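Local coordinates for putative uncharacterized protein (Vibrio cholerae, PDB 4G7X), which is uncharacterised but, as the N-terminal domain of the phage CTXphi pIII protein, probably serves in the infection of Vibrio cholerae by that phage, at residues V33-E46 against G67-W81. Numbering follows the deposited sequence.
Sequences VQSVLFDGCMLDIE and GLYKPRFTQGVSPNW. Unlike the reference sequence in segment 67-81: T74 (reference Ser).
R72 reaches side-on to D44 in a salt bridge in which NE and NH2 both grip one oxygen, each 3.1 Å from D44 OD1. That oxygen lies in the guanidinium plane, although the carboxylate is turned 65° against it. S35 OG donates a third hydrogen bond to D44 OD1 from above the carboxylate plane, so a single oxygen gathers three donors; the charge of R72 probably favours the ionised aspartate. The flat guanidinium also carries M42 CG over one face, its long arm lying alongside the methionine.

Q75 serves as a substitute backbone: its primary amide offers both an acceptor and a donor, which suits the edge of a strand. M42 N meets Q75 OE1 at 2.8 Å, and Q75 NE2 returns a nearly straight bond (171°) to M42 O, both on carbonyl lone pairs. With CG beside the backbone N, a bend at chi2 (-63°) turns the amide to this edge, where NE2 also bonds R72 O. A water joins Q75 OE1 to G40 O and G76 N.

Backbone bonds between D44 and K70, from R72 N to M42 O and from E46 N to L68 O zip strands 41-45 and 67-71 into an antiparallel pair. Strands 35-38 and 41-45 form a beta hairpin through a type I' turn, where G40 readily accepts positive phi; C41, closing the turn, is disulfide-bonded to C14.

Y69 shares a sheet face with I45: Y69 OH donates to V33 O at 2.7 Å, while I45 CD1 packs over one ring face in a CH-pi contact. On the opposite face, with D44 and K70, the flexible thioether of M42 makes an oblique Met-aromatic contact with W81, SD lying 3.5 Å from W81 CZ3, and P79 CG touches M42 CE.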
loop_
_atom_site.group_PDB
_atom_site.type_symbol
_atom_site.label_atom_id
_atom_site.label_comp_id
_atom_site.label_asym_id
_atom_site.label_seq_id
_atom_site.Cartn_x
_atom_site.Cartn_y
_atom_site.Cartn_z
ATOM N N VAL A 33 9.862 -6.146 10.705
ATOM C CA VAL A 33 9.662 -5.103 11.699
ATOM C C VAL A 33 8.273 -5.258 12.322
ATOM O O VAL A 33 7.268 -5.296 11.620
ATOM C CB VAL A 33 9.906 -3.702 11.088
ATOM C CG1 VAL A 33 9.634 -2.608 12.105
ATOM C CG2 VAL A 33 11.341 -3.592 10.580
ATOM N N GLN A 34 8.238 -5.398 13.644
ATOM C CA GLN A 34 7.023 -5.813 14.351
ATOM C C GLN A 34 6.099 -4.661 14.712
ATOM O O GLN A 34 4.882 -4.750 14.546
ATOM C CB GLN A 34 7.392 -6.605 15.611
ATOM C CG GLN A 34 8.082 -7.932 15.311
ATOM C CD GLN A 34 7.160 -8.925 14.634
ATOM O OE1 GLN A 34 6.188 -9.384 15.232
ATOM N NE2 GLN A 34 7.446 -9.251 13.383
ATOM N N SER A 35 6.688 -3.585 15.214
ATOM C CA SER A 35 5.936 -2.414 15.629
ATOM C C SER A 35 6.680 -1.163 15.209
ATOM O O SER A 35 7.902 -1.086 15.338
ATOM C CB SER A 35 5.713 -2.414 17.142
ATOM O OG SER A 35 4.940 -3.530 17.567
ATOM N N VAL A 36 5.935 -0.192 14.688
ATOM C CA VAL A 36 6.506 1.050 14.192
ATOM C C VAL A 36 5.666 2.215 14.689
ATOM O O VAL A 36 4.434 2.192 14.575
ATOM C CB VAL A 36 6.548 1.090 12.647
ATOM C CG1 VAL A 36 7.064 2.436 12.150
ATOM C CG2 VAL A 36 7.411 -0.033 12.095
ATOM N N LEU A 37 6.335 3.221 15.240
ATOM C CA LEU A 37 5.683 4.487 15.544
ATOM C C LEU A 37 5.696 5.347 14.284
ATOM O O LEU A 37 6.723 5.926 13.916
ATOM C CB LEU A 37 6.364 5.177 16.724
ATOM C CG LEU A 37 5.648 6.395 17.313
ATOM C CD1 LEU A 37 4.268 6.022 17.843
ATOM C CD2 LEU A 37 6.513 6.978 18.415
ATOM N N PHE A 38 4.548 5.382 13.613
ATOM C CA PHE A 38 4.420 6.027 12.315
ATOM C C PHE A 38 3.491 7.214 12.436
ATOM O O PHE A 38 2.299 7.052 12.720
ATOM C CB PHE A 38 3.882 5.037 11.272
ATOM C CG PHE A 38 3.609 5.660 9.928
ATOM C CD1 PHE A 38 2.325 6.084 9.587
ATOM C CD2 PHE A 38 4.639 5.840 9.012
ATOM C CE1 PHE A 38 2.075 6.668 8.353
ATOM C CE2 PHE A 38 4.392 6.419 7.775
ATOM C CZ PHE A 38 3.111 6.833 7.446
ATOM N N ASP A 39 4.045 8.403 12.210
ATOM C CA ASP A 39 3.280 9.646 12.277
ATOM C C ASP A 39 2.499 9.748 13.603
ATOM O O ASP A 39 1.346 10.191 13.645
ATOM C CB ASP A 39 2.356 9.746 11.054
ATOM C CG ASP A 39 2.019 11.175 10.676
ATOM O OD1 ASP A 39 2.803 12.101 10.981
ATOM O OD2 ASP A 39 0.956 11.365 10.054
ATOM N N GLY A 40 3.149 9.317 14.684
ATOM C CA GLY A 40 2.576 9.377 16.030
ATOM C C GLY A 40 1.689 8.205 16.416
ATOM O O GLY A 40 1.271 8.107 17.561
ATOM N N CYS A 41 1.413 7.318 15.461
ATOM C CA CYS A 41 0.526 6.180 15.661
ATOM C C CYS A 41 1.322 4.887 15.729
ATOM O O CYS A 41 2.147 4.617 14.856
ATOM C CB CYS A 41 -0.474 6.095 14.509
ATOM S SG CYS A 41 -1.777 4.863 14.740
ATOM N N MET A 42 1.076 4.088 16.764
ATOM C CA MET A 42 1.764 2.809 16.888
ATOM C C MET A 42 1.098 1.750 16.019
ATOM O O MET A 42 -0.074 1.419 16.212
ATOM C CB MET A 42 1.817 2.348 18.340
ATOM C CG MET A 42 2.728 1.146 18.547
ATOM S SD MET A 42 4.481 1.514 18.346
ATOM C CE MET A 42 4.813 2.354 19.895
ATOM N N LEU A 43 1.864 1.227 15.067
ATOM C CA LEU A 43 1.371 0.242 14.108
ATOM C C LEU A 43 2.044 -1.095 14.328
ATOM O O LEU A 43 3.230 -1.144 14.643
ATOM C CB LEU A 43 1.660 0.697 12.674
ATOM C CG LEU A 43 1.272 2.108 12.219
ATOM C CD1 LEU A 43 1.501 2.262 10.722
ATOM C CD2 LEU A 43 -0.168 2.448 12.572
ATOM N N ASP A 44 1.288 -2.171 14.127
ATOM C CA ASP A 44 1.821 -3.531 14.171
ATOM C C ASP A 44 1.729 -4.209 12.805
ATOM O O ASP A 44 0.779 -4.002 12.052
ATOM C CB ASP A 44 1.062 -4.383 15.196
ATOM C CG ASP A 44 1.310 -3.960 16.635
ATOM O OD1 ASP A 44 2.236 -3.175 16.907
ATOM O OD2 ASP A 44 0.561 -4.440 17.510
ATOM N N ILE A 45 2.728 -5.029 12.503
ATOM C CA ILE A 45 2.738 -5.833 11.284
ATOM C C ILE A 45 1.488 -6.716 11.171
ATOM O O ILE A 45 1.052 -7.327 12.150
ATOM C CB ILE A 45 4.043 -6.671 11.201
ATOM C CG1 ILE A 45 4.165 -7.421 9.863
ATOM C CG2 ILE A 45 4.155 -7.640 12.374
ATOM C CD1 ILE A 45 4.457 -6.535 8.666
ATOM N N GLU A 46 0.915 -6.769 9.974
ATOM C CA GLU A 46 -0.245 -7.617 9.718
ATOM C C GLU A 46 0.168 -9.038 9.399
ATOM O O GLU A 46 1.221 -9.277 8.808
ATOM C CB GLU A 46 -1.076 -7.060 8.571
ATOM C CG GLU A 46 -1.690 -5.713 8.890
ATOM C CD GLU A 46 -2.791 -5.353 7.928
ATOM O OE1 GLU A 46 -3.860 -6.000 7.977
ATOM O OE2 GLU A 46 -2.592 -4.415 7.139
ATOM N N GLY A 67 6.353 -4.035 4.392
ATOM C CA GLY A 67 5.340 -4.707 5.202
ATOM C C GLY A 67 4.047 -3.919 5.222
ATOM O O GLY A 67 4.046 -2.713 4.935
ATOM N N LEU A 68 2.943 -4.605 5.526
ATOM C CA LEU A 68 1.645 -3.961 5.751
ATOM C C LEU A 68 1.388 -3.835 7.241
ATOM O O LEU A 68 1.612 -4.786 7.992
ATOM C CB LEU A 68 0.506 -4.757 5.112
ATOM C CG LEU A 68 0.262 -4.594 3.613
ATOM C CD1 LEU A 68 -1.078 -5.207 3.235
ATOM C CD2 LEU A 68 0.314 -3.129 3.206
ATOM N N TYR A 69 0.906 -2.663 7.651
ATOM C CA TYR A 69 0.763 -2.298 9.067
ATOM C C TYR A 69 -0.583 -1.669 9.387
ATOM O O TYR A 69 -1.133 -0.917 8.577
ATOM C CB TYR A 69 1.886 -1.314 9.463
ATOM C CG TYR A 69 3.248 -1.964 9.441
ATOM C CD1 TYR A 69 3.823 -2.465 10.606
ATOM C CD2 TYR A 69 3.947 -2.116 8.242
ATOM C CE1 TYR A 69 5.058 -3.102 10.579
ATOM C CE2 TYR A 69 5.180 -2.750 8.205
ATOM C CZ TYR A 69 5.733 -3.242 9.372
ATOM O OH TYR A 69 6.951 -3.899 9.322
ATOM N N LYS A 70 -1.101 -1.979 10.572
ATOM C CA LYS A 70 -2.326 -1.363 11.079
ATOM C C LYS A 70 -2.136 -0.935 12.532
ATOM O O LYS A 70 -1.323 -1.528 13.244
ATOM C CB LYS A 70 -3.510 -2.326 10.946
ATOM C CG LYS A 70 -4.049 -2.432 9.529
ATOM C CD LYS A 70 -5.162 -3.461 9.418
ATOM C CE LYS A 70 -6.441 -2.964 10.066
ATOM N NZ LYS A 70 -7.621 -3.736 9.583
ATOM N N PRO A 71 -2.876 0.100 12.979
ATOM C CA PRO A 71 -2.747 0.572 14.369
ATOM C C PRO A 71 -3.084 -0.491 15.400
ATOM O O PRO A 71 -4.015 -1.287 15.197
ATOM C CB PRO A 71 -3.779 1.704 14.458
ATOM C CG PRO A 71 -3.953 2.172 13.062
ATOM C CD PRO A 71 -3.818 0.941 12.210
ATOM N N ARG A 72 -2.329 -0.511 16.496
ATOM C CA ARG A 72 -2.648 -1.391 17.614
ATOM C C ARG A 72 -3.642 -0.677 18.521
ATOM O O ARG A 72 -3.921 0.509 18.333
ATOM C CB ARG A 72 -1.388 -1.805 18.383
ATOM C CG ARG A 72 -0.721 -0.679 19.151
ATOM C CD ARG A 72 0.221 -1.208 20.226
ATOM N NE ARG A 72 1.351 -1.939 19.659
ATOM C CZ ARG A 72 2.431 -2.295 20.344
ATOM N NH1 ARG A 72 2.538 -1.988 21.629
ATOM N NH2 ARG A 72 3.409 -2.955 19.743
ATOM N N PHE A 73 -4.181 -1.410 19.490
ATOM C CA PHE A 73 -5.145 -0.865 20.439
ATOM C C PHE A 73 -4.556 0.236 21.326
ATOM O O PHE A 73 -5.148 1.301 21.467
ATOM C CB PHE A 73 -5.719 -2.009 21.283
ATOM C CG PHE A 73 -6.672 -1.569 22.358
ATOM C CD1 PHE A 73 -7.938 -1.077 22.038
ATOM C CD2 PHE A 73 -6.315 -1.672 23.698
ATOM C CE1 PHE A 73 -8.820 -0.682 23.037
ATOM C CE2 PHE A 73 -7.195 -1.287 24.699
ATOM C CZ PHE A 73 -8.446 -0.792 24.370
ATOM N N THR A 74 -3.384 -0.018 21.899
ATOM C CA THR A 74 -2.754 0.936 22.809
ATOM C C THR A 74 -2.045 2.043 22.041
ATOM O O THR A 74 -1.174 1.777 21.212
ATOM C CB THR A 74 -1.745 0.228 23.726
ATOM O OG1 THR A 74 -2.422 -0.779 24.484
ATOM C CG2 THR A 74 -1.078 1.218 24.677
ATOM N N GLN A 75 -2.437 3.283 22.319
ATOM C CA GLN A 75 -1.832 4.457 21.703
ATOM C C GLN A 75 -1.376 5.450 22.767
ATOM O O GLN A 75 -1.851 5.406 23.910
ATOM C CB GLN A 75 -2.819 5.107 20.723
ATOM C CG GLN A 75 -3.232 4.195 19.571
ATOM C CD GLN A 75 -2.065 3.803 18.676
ATOM O OE1 GLN A 75 -1.080 4.535 18.560
ATOM N NE2 GLN A 75 -2.176 2.648 18.029
ATOM N N GLY A 76 -0.443 6.325 22.396
ATOM C CA GLY A 76 0.006 7.398 23.281
ATOM C C GLY A 76 1.262 7.111 24.076
ATOM O O GLY A 76 1.670 7.931 24.891
ATOM N N VAL A 77 1.871 5.952 23.837
ATOM C CA VAL A 77 3.148 5.596 24.461
ATOM C C VAL A 77 4.285 6.227 23.661
ATOM O O VAL A 77 4.296 6.164 22.427
ATOM C CB VAL A 77 3.333 4.060 24.553
ATOM C CG1 VAL A 77 4.716 3.707 25.085
ATOM C CG2 VAL A 77 2.249 3.440 25.430
ATOM N N SER A 78 5.222 6.856 24.364
ATOM C CA SER A 78 6.392 7.448 23.725
ATOM C C SER A 78 7.642 6.624 24.024
ATOM O O SER A 78 8.295 6.836 25.045
ATOM C CB SER A 78 6.581 8.901 24.169
ATOM O OG SER A 78 7.604 9.512 23.401
ATOM N N PRO A 79 7.981 5.676 23.131
ATOM C CA PRO A 79 9.108 4.792 23.411
ATOM C C PRO A 79 10.452 5.402 23.032
ATOM O O PRO A 79 10.537 6.189 22.089
ATOM C CB PRO A 79 8.816 3.587 22.523
ATOM C CG PRO A 79 8.108 4.160 21.347
ATOM C CD PRO A 79 7.324 5.342 21.854
ATOM N N ASN A 80 11.495 5.026 23.766
ATOM C CA ASN A 80 12.856 5.386 23.401
ATOM C C ASN A 80 13.391 4.357 22.418
ATOM O O ASN A 80 14.102 3.421 22.795
ATOM C CB ASN A 80 13.754 5.489 24.640
ATOM C CG ASN A 80 15.127 6.049 24.324
ATOM O OD1 ASN A 80 15.394 6.501 23.212
ATOM N ND2 ASN A 80 16.009 6.023 25.314
ATOM N N TRP A 81 13.011 4.532 21.157
ATOM C CA TRP A 81 13.390 3.622 20.082
ATOM C C TRP A 81 14.233 4.315 19.054
ATOM O O TRP A 81 14.138 5.532 18.892
ATOM C CB TRP A 81 12.149 3.082 19.382
ATOM C CG TRP A 81 11.309 2.106 20.162
ATOM C CD1 TRP A 81 11.601 1.483 21.374
ATOM C CD2 TRP A 81 10.006 1.574 19.764
ATOM N NE1 TRP A 81 10.583 0.642 21.749
ATOM C CE2 TRP A 81 9.598 0.646 20.821
ATOM C CE3 TRP A 81 9.167 1.769 18.674
ATOM C CZ2 TRP A 81 8.388 -0.038 20.771
ATOM C CZ3 TRP A 81 7.960 1.069 18.629
ATOM C CH2 TRP A 81 7.581 0.189 19.656
HETATM O O HOH W 1 0.555 6.408 19.587
#